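Local coordinates for YciF Bacterial Stress Response Protein (Salmonella enterica subsp. enterica serovar Typhimurium, PDB 4ERU) that is of unknown function but, as a helix-bundle protein of the ferritin-like clan linked to bacterial stress response, binds two magnesium ions in the crystal, at residues D19-E24 with E59-I64; D11-L16 with T125-L130. All coordinates share one frame; numbering follows the deposited sequence.

How the contacts relate
From the N terminus, helix 9-37 supplies the first segment of both contacts. Residues 11-16 belong to contact 2 and residues 19-24 to contact 1, about two turns further on. The chain then enters helix 41-66, whose residues 59-64 return to 19-24 and close contact 1. It runs on through helix 79-93 and into helix 99-130, where residues 125-130 meet 11-16 and close contact 2. The loop of contact 1 is therefore nested inside that of contact 2. The two centres lie about 13 Å apart. Together the contacts tie helix 9-37 to helix 41-66 and to helix 99-130.

Contact 1: residues D19-E24 with E59-I64; sequences DTYSAE and ERIDQI. With MG (magnesium ion), chain E.
The helical segments 19-24 and 59-64 run nearly antiparallel, at 155°, with their axes 10.8 Å apart at closest approach and Y21 facing I61. Y21 and I61 carry most of the contact. The Y21 ring is swung out from its helix with CG anti to the backbone N (chi1 180°). Its CD1 meets the CG2 methyl of I61 at 3.7 Å, an oblique approach to the ring. The other branch of I61 runs on to the opposing helix, where CD1 lies 3.8 Å from Y21 CA. This same methyl also meets T20 CG2 and E24 CG, both more loosely. I61 thus has CG2 against the Y21 ring and CD1 among Y21 CA, T20 and E24.

D62 lies further out along the ring. Its OD1 is 3.8 Å from Y21 CE1 and equally far from the hydroxyl oxygen, OH. The ring and carboxylate planes are 66° apart, and this is a van der Waals approach. No hydrogen bond joins the segments.

E24 points its carboxylate to a magnesium ion. OE1 binds the metal at 2.3 Å and OE2 at 2.4 Å, so the grip is bidentate, and a water adds a further ligand. Q57 and E146 complete the site. OE1 also has a hydrogen bond with Y120 OH, a second-shell link to helix 99-130. The chemistry is divided: mainly apolar groups join the helices, with one carboxylate oxygen of D62 against the ring, while E24 turns its buried carboxylate to the metal, which together with the Y120 hydroxyl satisfies its oxygens.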
# COMPACT_ATOMS: atom_id res chain seq x y z
N ASP A 19 -3.22 -8.92 -11.71
CA ASP A 19 -2.66 -8.91 -10.36
C ASP A 19 -3.76 -8.46 -9.36
O ASP A 19 -3.97 -9.10 -8.32
CB ASP A 19 -1.47 -7.92 -10.35
CG ASP A 19 -0.83 -7.74 -8.97
OD1 ASP A 19 0.02 -8.59 -8.59
OD2 ASP A 19 -1.13 -6.72 -8.27
N THR A 20 -4.45 -7.37 -9.70
CA THR A 20 -5.51 -6.84 -8.84
C THR A 20 -6.65 -7.83 -8.67
O THR A 20 -7.21 -7.95 -7.58
CB THR A 20 -6.00 -5.50 -9.42
OG1 THR A 20 -4.89 -4.59 -9.40
CG2 THR A 20 -7.14 -4.90 -8.62
N TYR A 21 -7.01 -8.53 -9.75
CA TYR A 21 -8.08 -9.51 -9.72
C TYR A 21 -7.73 -10.65 -8.76
O TYR A 21 -8.56 -11.06 -7.94
CB TYR A 21 -8.28 -10.05 -11.14
CG TYR A 21 -9.35 -11.09 -11.33
CD1 TYR A 21 -10.70 -10.79 -11.13
CD2 TYR A 21 -9.02 -12.36 -11.81
CE1 TYR A 21 -11.70 -11.74 -11.37
CE2 TYR A 21 -10.02 -13.33 -12.05
CZ TYR A 21 -11.36 -13.01 -11.81
OH TYR A 21 -12.34 -13.96 -12.03
N SER A 22 -6.50 -11.15 -8.83
CA SER A 22 -6.03 -12.11 -7.83
C SER A 22 -6.04 -11.57 -6.39
O SER A 22 -6.45 -12.27 -5.45
CB SER A 22 -4.62 -12.59 -8.17
OG SER A 22 -4.09 -13.27 -7.03
N ALA A 23 -5.60 -10.32 -6.23
CA ALA A 23 -5.58 -9.68 -4.90
C ALA A 23 -7.00 -9.65 -4.32
O ALA A 23 -7.20 -9.96 -3.14
CB ALA A 23 -5.03 -8.21 -5.01
N GLU A 24 -7.98 -9.28 -5.15
CA GLU A 24 -9.35 -9.20 -4.65
C GLU A 24 -9.89 -10.57 -4.27
O GLU A 24 -10.53 -10.71 -3.23
CB GLU A 24 -10.28 -8.55 -5.67
CG GLU A 24 -9.88 -7.14 -6.12
CD GLU A 24 -10.27 -6.01 -5.18
OE1 GLU A 24 -10.65 -4.92 -5.69
OE2 GLU A 24 -10.18 -6.17 -3.95
N GLU A 59 -16.88 -8.27 -9.59
CA GLU A 59 -17.84 -8.23 -10.68
C GLU A 59 -17.55 -7.08 -11.64
O GLU A 59 -17.71 -7.23 -12.85
CB GLU A 59 -19.29 -8.18 -10.17
CG GLU A 59 -20.30 -7.76 -11.25
CD GLU A 59 -20.44 -8.78 -12.35
OE1 GLU A 59 -20.29 -9.99 -12.07
OE2 GLU A 59 -20.69 -8.38 -13.51
N ARG A 60 -17.10 -5.94 -11.11
CA ARG A 60 -16.69 -4.83 -12.02
C ARG A 60 -15.53 -5.25 -12.93
O ARG A 60 -15.45 -4.86 -14.10
CB ARG A 60 -16.27 -3.56 -11.27
CG ARG A 60 -17.36 -2.90 -10.51
CD ARG A 60 -17.14 -1.36 -10.34
NE ARG A 60 -18.21 -0.87 -9.46
CZ ARG A 60 -18.10 -0.70 -8.14
NH1 ARG A 60 -16.93 -0.90 -7.53
NH2 ARG A 60 -19.15 -0.30 -7.44
N ILE A 61 -14.59 -5.99 -12.36
CA ILE A 61 -13.45 -6.43 -13.14
C ILE A 61 -13.96 -7.37 -14.27
O ILE A 61 -13.52 -7.23 -15.41
CB ILE A 61 -12.37 -7.12 -12.28
CG1 ILE A 61 -11.73 -6.11 -11.28
CG2 ILE A 61 -11.31 -7.81 -13.17
CD1 ILE A 61 -10.60 -6.71 -10.35
N ASP A 62 -14.89 -8.28 -13.98
CA ASP A 62 -15.46 -9.11 -15.06
C ASP A 62 -16.09 -8.24 -16.15
O ASP A 62 -15.85 -8.46 -17.34
CB ASP A 62 -16.46 -10.15 -14.56
CG ASP A 62 -15.83 -11.18 -13.67
OD1 ASP A 62 -14.61 -11.46 -13.81
OD2 ASP A 62 -16.55 -11.72 -12.81
N GLN A 63 -16.87 -7.24 -15.74
CA GLN A 63 -17.41 -6.22 -16.66
C GLN A 63 -16.37 -5.45 -17.46
O GLN A 63 -16.56 -5.19 -18.65
CB GLN A 63 -18.30 -5.23 -15.93
CG GLN A 63 -19.57 -5.82 -15.39
CD GLN A 63 -20.38 -4.77 -14.67
OE1 GLN A 63 -20.90 -5.00 -13.59
NE2 GLN A 63 -20.48 -3.58 -15.28
N ILE A 64 -15.28 -5.04 -16.81
CA ILE A 64 -14.15 -4.41 -17.51
C ILE A 64 -13.60 -5.36 -18.60
O ILE A 64 -13.30 -4.93 -19.73
CB ILE A 64 -13.02 -3.98 -16.52
CG1 ILE A 64 -13.45 -2.72 -15.75
CG2 ILE A 64 -11.69 -3.77 -17.24
CD1 ILE A 64 -12.79 -2.54 -14.36
MG MG E . -11.14 -3.96 -3.61
O HOH W 1 -11.43 -4.60 -1.57

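Contact 2: residues D11-L16 with T125-L130; sequences DLFIHL and TLAEQL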
# COMPACT_ATOMS: atom_id res chain seq x y z
N ASP A 11 -0.19 -4.44 -22.52
CA ASP A 11 0.26 -5.59 -21.71
C ASP A 11 0.36 -5.20 -20.25
O ASP A 11 0.04 -6.01 -19.37
CB ASP A 11 1.64 -6.09 -22.13
CG ASP A 11 1.69 -6.66 -23.55
OD1 ASP A 11 0.67 -7.24 -24.02
OD2 ASP A 11 2.77 -6.54 -24.17
N LEU A 12 0.84 -3.98 -19.98
CA LEU A 12 1.02 -3.54 -18.60
C LEU A 12 -0.32 -3.52 -17.92
O LEU A 12 -0.45 -4.04 -16.83
CB LEU A 12 1.67 -2.15 -18.51
CG LEU A 12 1.87 -1.51 -17.13
CD1 LEU A 12 2.67 -2.43 -16.18
CD2 LEU A 12 2.61 -0.18 -17.28
N PHE A 13 -1.32 -2.95 -18.61
CA PHE A 13 -2.64 -2.82 -18.05
C PHE A 13 -3.24 -4.21 -17.78
O PHE A 13 -3.89 -4.43 -16.78
CB PHE A 13 -3.52 -2.01 -18.99
CG PHE A 13 -4.96 -1.95 -18.59
CD1 PHE A 13 -5.42 -0.92 -17.79
CD2 PHE A 13 -5.86 -2.92 -19.03
CE1 PHE A 13 -6.76 -0.86 -17.41
CE2 PHE A 13 -7.20 -2.87 -18.67
CZ PHE A 13 -7.66 -1.84 -17.84
N ILE A 14 -2.99 -5.16 -18.67
CA ILE A 14 -3.47 -6.52 -18.48
C ILE A 14 -2.75 -7.17 -17.31
O ILE A 14 -3.37 -7.87 -16.53
CB ILE A 14 -3.30 -7.37 -19.79
CG1 ILE A 14 -4.38 -7.01 -20.82
CG2 ILE A 14 -3.25 -8.90 -19.51
CD1 ILE A 14 -4.14 -7.70 -22.15
N HIS A 15 -1.44 -6.95 -17.20
CA HIS A 15 -0.67 -7.52 -16.10
C HIS A 15 -1.24 -7.06 -14.75
O HIS A 15 -1.54 -7.87 -13.86
CB HIS A 15 0.82 -7.16 -16.19
CG HIS A 15 1.64 -7.76 -15.09
ND1 HIS A 15 1.92 -7.08 -13.92
CD2 HIS A 15 2.18 -8.99 -14.94
CE1 HIS A 15 2.61 -7.86 -13.11
NE2 HIS A 15 2.78 -9.03 -13.71
N LEU A 16 -1.42 -5.75 -14.61
CA LEU A 16 -1.85 -5.15 -13.35
C LEU A 16 -3.31 -5.44 -13.08
O LEU A 16 -3.70 -5.64 -11.93
CB LEU A 16 -1.62 -3.63 -13.34
CG LEU A 16 -0.19 -3.11 -13.54
CD1 LEU A 16 -0.20 -1.60 -13.76
CD2 LEU A 16 0.73 -3.48 -12.36
N THR A 125 -5.62 5.50 -14.62
CA THR A 125 -4.70 6.24 -15.50
C THR A 125 -4.47 5.55 -16.85
O THR A 125 -4.62 6.16 -17.92
CB THR A 125 -3.35 6.56 -14.78
OG1 THR A 125 -3.61 7.48 -13.72
CG2 THR A 125 -2.33 7.20 -15.76
N LEU A 126 -4.10 4.28 -16.82
CA LEU A 126 -3.84 3.55 -18.04
C LEU A 126 -5.12 3.33 -18.85
O LEU A 126 -5.06 3.33 -20.07
CB LEU A 126 -3.19 2.21 -17.73
CG LEU A 126 -1.87 2.23 -16.96
CD1 LEU A 126 -1.39 0.78 -16.76
CD2 LEU A 126 -0.81 3.07 -17.65
N ALA A 127 -6.26 3.12 -18.18
CA ALA A 127 -7.52 2.98 -18.90
C ALA A 127 -7.82 4.23 -19.71
O ALA A 127 -8.18 4.12 -20.88
CB ALA A 127 -8.69 2.61 -18.00
N GLU A 128 -7.70 5.40 -19.10
CA GLU A 128 -7.90 6.69 -19.77
C GLU A 128 -6.99 6.84 -20.98
O GLU A 128 -7.44 7.17 -22.08
CB GLU A 128 -7.70 7.87 -18.80
CG GLU A 128 -8.09 9.23 -19.41
CD GLU A 128 -8.49 10.27 -18.36
OE1 GLU A 128 -7.87 10.31 -17.27
OE2 GLU A 128 -9.42 11.07 -18.62
N GLN A 129 -5.70 6.56 -20.78
CA GLN A 129 -4.72 6.61 -21.85
C GLN A 129 -5.06 5.67 -23.01
O GLN A 129 -4.85 5.99 -24.17
CB GLN A 129 -3.34 6.29 -21.30
CG GLN A 129 -2.24 6.30 -22.33
CD GLN A 129 -0.86 6.13 -21.73
OE1 GLN A 129 -0.66 6.27 -20.50
NE2 GLN A 129 0.12 5.86 -22.60
N LEU A 130 -5.60 4.50 -22.70
CA LEU A 130 -5.91 3.52 -23.72
C LEU A 130 -7.26 3.77 -24.40
O LEU A 130 -7.58 3.10 -25.38
CB LEU A 130 -5.81 2.09 -23.13
CG LEU A 130 -4.38 1.67 -22.74
CD1 LEU A 130 -4.39 0.40 -21.89
CD2 LEU A 130 -3.48 1.50 -23.97
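Segments 11-16 and 125-130 are both helical and cross at 146° between their N-to-C directions, with 10.3 Å between axes and F13 level with L126. All the direct contacts between them are apolar.

The contacts of F13 with aliphatic groups come first. Its CG is anti to the backbone N (chi1 173°), which carries the ring across to the other helix. L126 CB comes to the edge of the ring, near its plane, at 3.8 Å from F13 CD1. The two side chains lie alongside each other, each pointing to the other's helix. Next along the ring, the methyl CB of A127 lies 4.0 Å from F13 CE1. L130 reaches the base of the phenylalanine instead, with CD1 at 3.9 Å from F13 CB. Beyond the two segments, Y132 makes an edge-to-face contact with F13, and L139 of helix 133-159 also touches the F13 side chain.

The aliphatic contacts gather around the other end of L126. Its CD1 methyl is 4.0 Å from L12 CG and equally far from L16 CD1. L12 and L16 are one turn apart on helix 9-37, and each lies nearly perpendicular to the L126 side chain. One methyl therefore touches both leucines. Beyond this chain, L12 packs on A103 and L16 on K111, both of the second subunit.

L126 and L130 are likewise one turn apart, and F13 meets both. Leucines, an alanine and one aromatic ring joining roughly antiparallel helices in this way are characteristic of the hydrophobic interior of a helix bundle, here the ferritin-like fold, toward the end of the bundle where helix 9-37 begins.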